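Adhesion G-protein coupled receptor G6 (Danio rerio, PDB 6V55) probably acts as a cell-surface adhesion receptor that signals through G proteins and is linked to myelination, with a calcium-binding extracellular region. Local coordinates at residues 129-134 with 248-253; 121-126 with 267-272. One frame throughout, in Å; residues are numbered along the deposited sequence.

Contact 1 of 2, residues 129-134 with 248-253; sequences KTILRV and LLQIAG
Residues 129-134 meet strand 248-251 at a steep angle, their touching parts running 109° apart, and the backbones bridge once, at Arg133 and Gln250. Two nearly straight hydrogen bonds hold the bridge. Ile251 N donates to Leu132 O at 2.9 Å, and Val134 N donates to Leu249 O at 2.8 Å. Each carbonyl is met nearly along its C=O axis. Each also takes a CA-H...O contact, Leu132 O from Gln250 CA and Leu249 O from Arg133 CA.

The side chain of Arg133 starts in the crowded position, with CG between the backbone N and the carbonyl carbon (chi1 54°), and bends at chi3. It crosses Leu248 at about a right angle. Leu248 CG lies over one face of the guanidinium, toward its rim, and Leu248 CD1 comes 3.4 Å from Arg133 NH1. The group is steadied from its own segment. Arg133 NE gives Val134 O a very short bond of 2.5 Å, close to the guanidinium plane, and Arg133 NH2 adds a weak one. The other branch of Leu248, CD2, reaches Ile131 CG2 at 4.1 Å. Val134 CG2 packs obliquely against Leu249 CB at 3.8 Å, and Leu132 CB lies 4.2 Å from Ile251 CB.

Strand 248-251 is an outer strand of its sheet, next to strand 161-167. The short, weakly bonded strand 133-134 pairs with strand 304-305, whose Trp304 touches Val134 and Ile251. Leu249 and Ile251 reach strand 268-276 of the other sheet, so residues 129-134 cross the edge strand of one sheet where it packs on the other, consistent with the beta sandwich of the concanavalin clan.

Contact 2 of 2, residues 121-126 with 267-272; sequences KVTMPK and DGFIYN
Gly268 O is gripped twice: by a hydrogen bond from Met124 N, 3.1 Å long and nearly along the C=O axis, and by a CA-H...O contact from Thr123 CA at 3.3 Å. Val122 and Ile270 form an antiparallel hydrogen-bonded pair. The bond from Val122 N to Ile270 O is 2.9 Å long but bent, its N-H...O angle 136°. Ile270 N returns a bond to a lone pair of Val122 O at 3.0 Å.

Thr123 and Phe269, the next, non-hydrogen-bonded pair, have side chains side by side, and Thr123 OG1 lies in the ring plane at the edge, 3.3 Å from Phe269 CE2. This short ladder makes strand 122-123 the edge of a six-stranded sheet, beside strand 268-276. Met124 CE comes 3.6 Å from Ile270 CB. Lys121, bent at chi2, lays CE and NZ over one face of Tyr271, NZ 4.3 Å from the ring centroid in a cation-pi contact. Asn272 CB lies over the opposite face, toward its rim, and Tyr271 OH is hydrogen-bonded to Arg118 O.

An alanine in place of Lys121 would remove CE and NZ and probably leave the ring less firmly held. The Lys121 amine, probably protonated, would be stabilised by the pi electrons of Tyr271.

How the contacts relate
Contacts 1 and 2 have centres about 11 Å apart and lie in the pentaxin-family region, which belongs to the concanavalin clan. Along the chain the order is 121-126, 129-134, 248-253, 267-272, so contact 2 encloses contact 1. Strand 122-123 is an outer strand of a six-stranded antiparallel sheet, beside 268-276. Strand 248-251 is an outer strand of a second, five-stranded sheet, beside 161-167. Between the contacts, Leu132 CD2 meets Val122 CG1 at 3.7 Å, and Ile251 CD1 meets Ile270 CG2 at 3.9 Å. Pro125 packs on Thr130 and Leu132. Residues 121-134 thus join one sheet's edge and cross the other's, each next to a strand that comes more than 100 residues later in the chain.

Contact 1 of 2, residues 129-134 with 248-253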
# COMPACT_ATOMS: atom_id res chain seq x y z
N LYS A 129 -46.10 11.85 -9.80
CA LYS A 129 -44.86 12.62 -9.98
C LYS A 129 -43.66 11.94 -9.31
O LYS A 129 -42.77 12.60 -8.76
CB LYS A 129 -44.97 14.09 -9.52
N THR A 130 -43.63 10.58 -9.35
CA THR A 130 -42.51 9.73 -8.95
C THR A 130 -42.44 8.63 -10.00
O THR A 130 -42.82 7.47 -9.78
CB THR A 130 -42.67 9.17 -7.53
OG1 THR A 130 -41.73 8.10 -7.33
CG2 THR A 130 -44.07 8.71 -7.27
N ILE A 131 -41.94 9.01 -11.17
CA ILE A 131 -41.97 8.17 -12.36
C ILE A 131 -40.67 7.38 -12.42
O ILE A 131 -39.58 7.95 -12.40
CB ILE A 131 -42.16 9.03 -13.63
CG1 ILE A 131 -43.53 9.72 -13.60
CG2 ILE A 131 -42.04 8.20 -14.90
CD1 ILE A 131 -43.47 11.21 -13.40
N LEU A 132 -40.79 6.06 -12.49
CA LEU A 132 -39.65 5.16 -12.54
C LEU A 132 -39.65 4.52 -13.93
O LEU A 132 -40.18 3.43 -14.15
CB LEU A 132 -39.73 4.11 -11.43
CG LEU A 132 -39.30 4.58 -10.04
CD1 LEU A 132 -40.42 5.22 -9.25
CD2 LEU A 132 -38.76 3.40 -9.27
N ARG A 133 -39.05 5.24 -14.88
CA ARG A 133 -39.23 4.99 -16.29
C ARG A 133 -37.96 4.49 -16.95
O ARG A 133 -36.85 4.65 -16.44
CB ARG A 133 -39.69 6.25 -17.02
CG ARG A 133 -38.79 7.44 -16.79
CD ARG A 133 -38.97 8.53 -17.85
NE ARG A 133 -38.55 8.15 -19.21
CZ ARG A 133 -38.92 8.81 -20.31
NH1 ARG A 133 -39.73 9.86 -20.20
NH2 ARG A 133 -38.52 8.41 -21.52
N VAL A 134 -38.16 3.87 -18.12
CA VAL A 134 -37.09 3.71 -19.09
C VAL A 134 -36.60 5.09 -19.50
O VAL A 134 -37.40 6.02 -19.66
CB VAL A 134 -37.60 2.86 -20.27
CG1 VAL A 134 -36.54 2.67 -21.35
CG2 VAL A 134 -38.03 1.50 -19.76
N LEU A 248 -43.43 5.90 -23.33
CA LEU A 248 -42.89 5.96 -21.98
C LEU A 248 -43.23 4.64 -21.28
O LEU A 248 -44.38 4.42 -20.89
CB LEU A 248 -43.48 7.15 -21.22
CG LEU A 248 -42.66 7.76 -20.08
CD1 LEU A 248 -43.03 9.23 -19.94
CD2 LEU A 248 -42.89 7.04 -18.75
N LEU A 249 -42.22 3.79 -21.10
CA LEU A 249 -42.40 2.56 -20.34
C LEU A 249 -41.94 2.82 -18.91
O LEU A 249 -40.85 3.37 -18.71
CB LEU A 249 -41.61 1.41 -20.96
CG LEU A 249 -41.58 0.11 -20.15
CD1 LEU A 249 -42.98 -0.41 -19.93
CD2 LEU A 249 -40.74 -0.93 -20.86
N GLN A 250 -42.76 2.43 -17.93
CA GLN A 250 -42.45 2.68 -16.53
C GLN A 250 -42.86 1.51 -15.65
O GLN A 250 -43.76 0.73 -15.99
CB GLN A 250 -43.12 3.94 -16.01
CG GLN A 250 -44.61 3.93 -16.11
CD GLN A 250 -45.20 5.22 -15.65
OE1 GLN A 250 -45.03 5.62 -14.49
NE2 GLN A 250 -45.89 5.91 -16.56
N ILE A 251 -42.17 1.42 -14.50
CA ILE A 251 -42.51 0.47 -13.45
C ILE A 251 -43.82 0.92 -12.82
O ILE A 251 -44.03 2.13 -12.61
CB ILE A 251 -41.36 0.41 -12.43
CG1 ILE A 251 -40.03 0.11 -13.15
CG2 ILE A 251 -41.63 -0.56 -11.28
CD1 ILE A 251 -39.77 -1.33 -13.41
N ALA A 252 -44.71 -0.05 -12.54
CA ALA A 252 -46.09 0.11 -12.06
C ALA A 252 -46.85 1.04 -12.99
O ALA A 252 -47.23 0.63 -14.09
CB ALA A 252 -46.14 0.61 -10.62
N GLY A 253 -47.00 2.30 -12.59
CA GLY A 253 -47.60 3.28 -13.47
C GLY A 253 -49.11 3.21 -13.55
O GLY A 253 -49.79 2.49 -12.79

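Contact 2 of 2, residues 121-126 with 267-272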
# COMPACT_ATOMS: atom_id res chain seq x y z
N LYS A 121 -33.12 -4.63 -6.16
CA LYS A 121 -34.56 -4.74 -6.33
C LYS A 121 -35.13 -3.34 -6.21
O LYS A 121 -34.44 -2.42 -5.76
CB LYS A 121 -35.15 -5.71 -5.28
CG LYS A 121 -34.97 -7.22 -5.62
CD LYS A 121 -33.57 -7.80 -5.22
CE LYS A 121 -33.35 -9.26 -5.65
NZ LYS A 121 -31.89 -9.60 -5.78
N VAL A 122 -36.37 -3.13 -6.67
CA VAL A 122 -36.89 -1.76 -6.81
C VAL A 122 -38.28 -1.67 -6.19
O VAL A 122 -39.19 -2.40 -6.59
CB VAL A 122 -36.92 -1.31 -8.29
CG1 VAL A 122 -37.73 -0.04 -8.46
CG2 VAL A 122 -35.51 -1.01 -8.79
N THR A 123 -38.45 -0.75 -5.24
CA THR A 123 -39.76 -0.48 -4.66
C THR A 123 -40.60 0.39 -5.59
O THR A 123 -40.16 1.47 -6.00
CB THR A 123 -39.60 0.18 -3.29
OG1 THR A 123 -38.90 -0.70 -2.40
CG2 THR A 123 -40.96 0.54 -2.68
N MET A 124 -41.81 -0.07 -5.95
CA MET A 124 -42.57 0.78 -6.86
C MET A 124 -43.44 1.76 -6.08
O MET A 124 -43.94 1.41 -5.00
CB MET A 124 -43.45 -0.06 -7.80
CG MET A 124 -44.18 -1.21 -7.16
SD MET A 124 -44.14 -2.55 -8.35
CE MET A 124 -42.41 -2.86 -8.11
N PRO A 125 -43.66 2.99 -6.56
CA PRO A 125 -44.19 4.04 -5.67
C PRO A 125 -45.69 3.93 -5.48
O PRO A 125 -46.41 3.23 -6.20
CB PRO A 125 -43.82 5.33 -6.40
CG PRO A 125 -43.93 4.97 -7.82
CD PRO A 125 -43.42 3.55 -7.91
N LYS A 126 -46.16 4.66 -4.47
CA LYS A 126 -47.57 4.74 -4.16
C LYS A 126 -48.19 6.03 -4.67
O LYS A 126 -49.40 6.08 -4.91
CB LYS A 126 -47.78 4.62 -2.64
N ASP A 267 -47.92 -2.72 -4.43
CA ASP A 267 -46.98 -2.49 -3.35
C ASP A 267 -45.94 -3.61 -3.38
O ASP A 267 -46.31 -4.77 -3.25
CB ASP A 267 -47.70 -2.49 -2.00
CG ASP A 267 -48.78 -1.43 -1.91
OD1 ASP A 267 -49.74 -1.63 -1.12
OD2 ASP A 267 -48.67 -0.41 -2.63
N GLY A 268 -44.67 -3.26 -3.58
CA GLY A 268 -43.65 -4.30 -3.43
C GLY A 268 -42.39 -4.02 -4.25
O GLY A 268 -42.08 -2.87 -4.55
N PHE A 269 -41.71 -5.12 -4.59
CA PHE A 269 -40.41 -5.16 -5.24
C PHE A 269 -40.51 -5.72 -6.66
O PHE A 269 -41.29 -6.64 -6.92
CB PHE A 269 -39.43 -6.06 -4.47
CG PHE A 269 -39.04 -5.58 -3.10
CD1 PHE A 269 -38.53 -6.50 -2.18
CD2 PHE A 269 -39.13 -4.24 -2.74
CE1 PHE A 269 -38.14 -6.11 -0.93
CE2 PHE A 269 -38.75 -3.83 -1.48
CZ PHE A 269 -38.24 -4.77 -0.57
N ILE A 270 -39.65 -5.22 -7.57
CA ILE A 270 -39.44 -5.81 -8.89
C ILE A 270 -37.94 -5.92 -9.17
O ILE A 270 -37.11 -5.22 -8.58
CB ILE A 270 -40.17 -5.02 -10.01
CG1 ILE A 270 -40.63 -5.92 -11.16
CG2 ILE A 270 -39.37 -3.82 -10.46
CD1 ILE A 270 -41.42 -5.22 -12.25
N TYR A 271 -37.60 -6.85 -10.06
CA TYR A 271 -36.20 -7.19 -10.32
C TYR A 271 -36.10 -7.74 -11.73
O TYR A 271 -36.99 -8.49 -12.15
CB TYR A 271 -35.67 -8.21 -9.29
CG TYR A 271 -34.31 -8.80 -9.59
CD1 TYR A 271 -34.15 -10.17 -9.90
CD2 TYR A 271 -33.18 -8.00 -9.57
CE1 TYR A 271 -32.87 -10.71 -10.18
CE2 TYR A 271 -31.91 -8.51 -9.85
CZ TYR A 271 -31.75 -9.86 -10.16
OH TYR A 271 -30.48 -10.36 -10.44
N ASN A 272 -35.04 -7.35 -12.44
CA ASN A 272 -34.62 -7.92 -13.74
C ASN A 272 -35.66 -7.71 -14.86
O ASN A 272 -35.93 -8.60 -15.67
CB ASN A 272 -34.23 -9.40 -13.62
CG ASN A 272 -33.08 -9.75 -14.54
OD1 ASN A 272 -32.40 -8.86 -15.05
ND2 ASN A 272 -32.88 -11.04 -14.77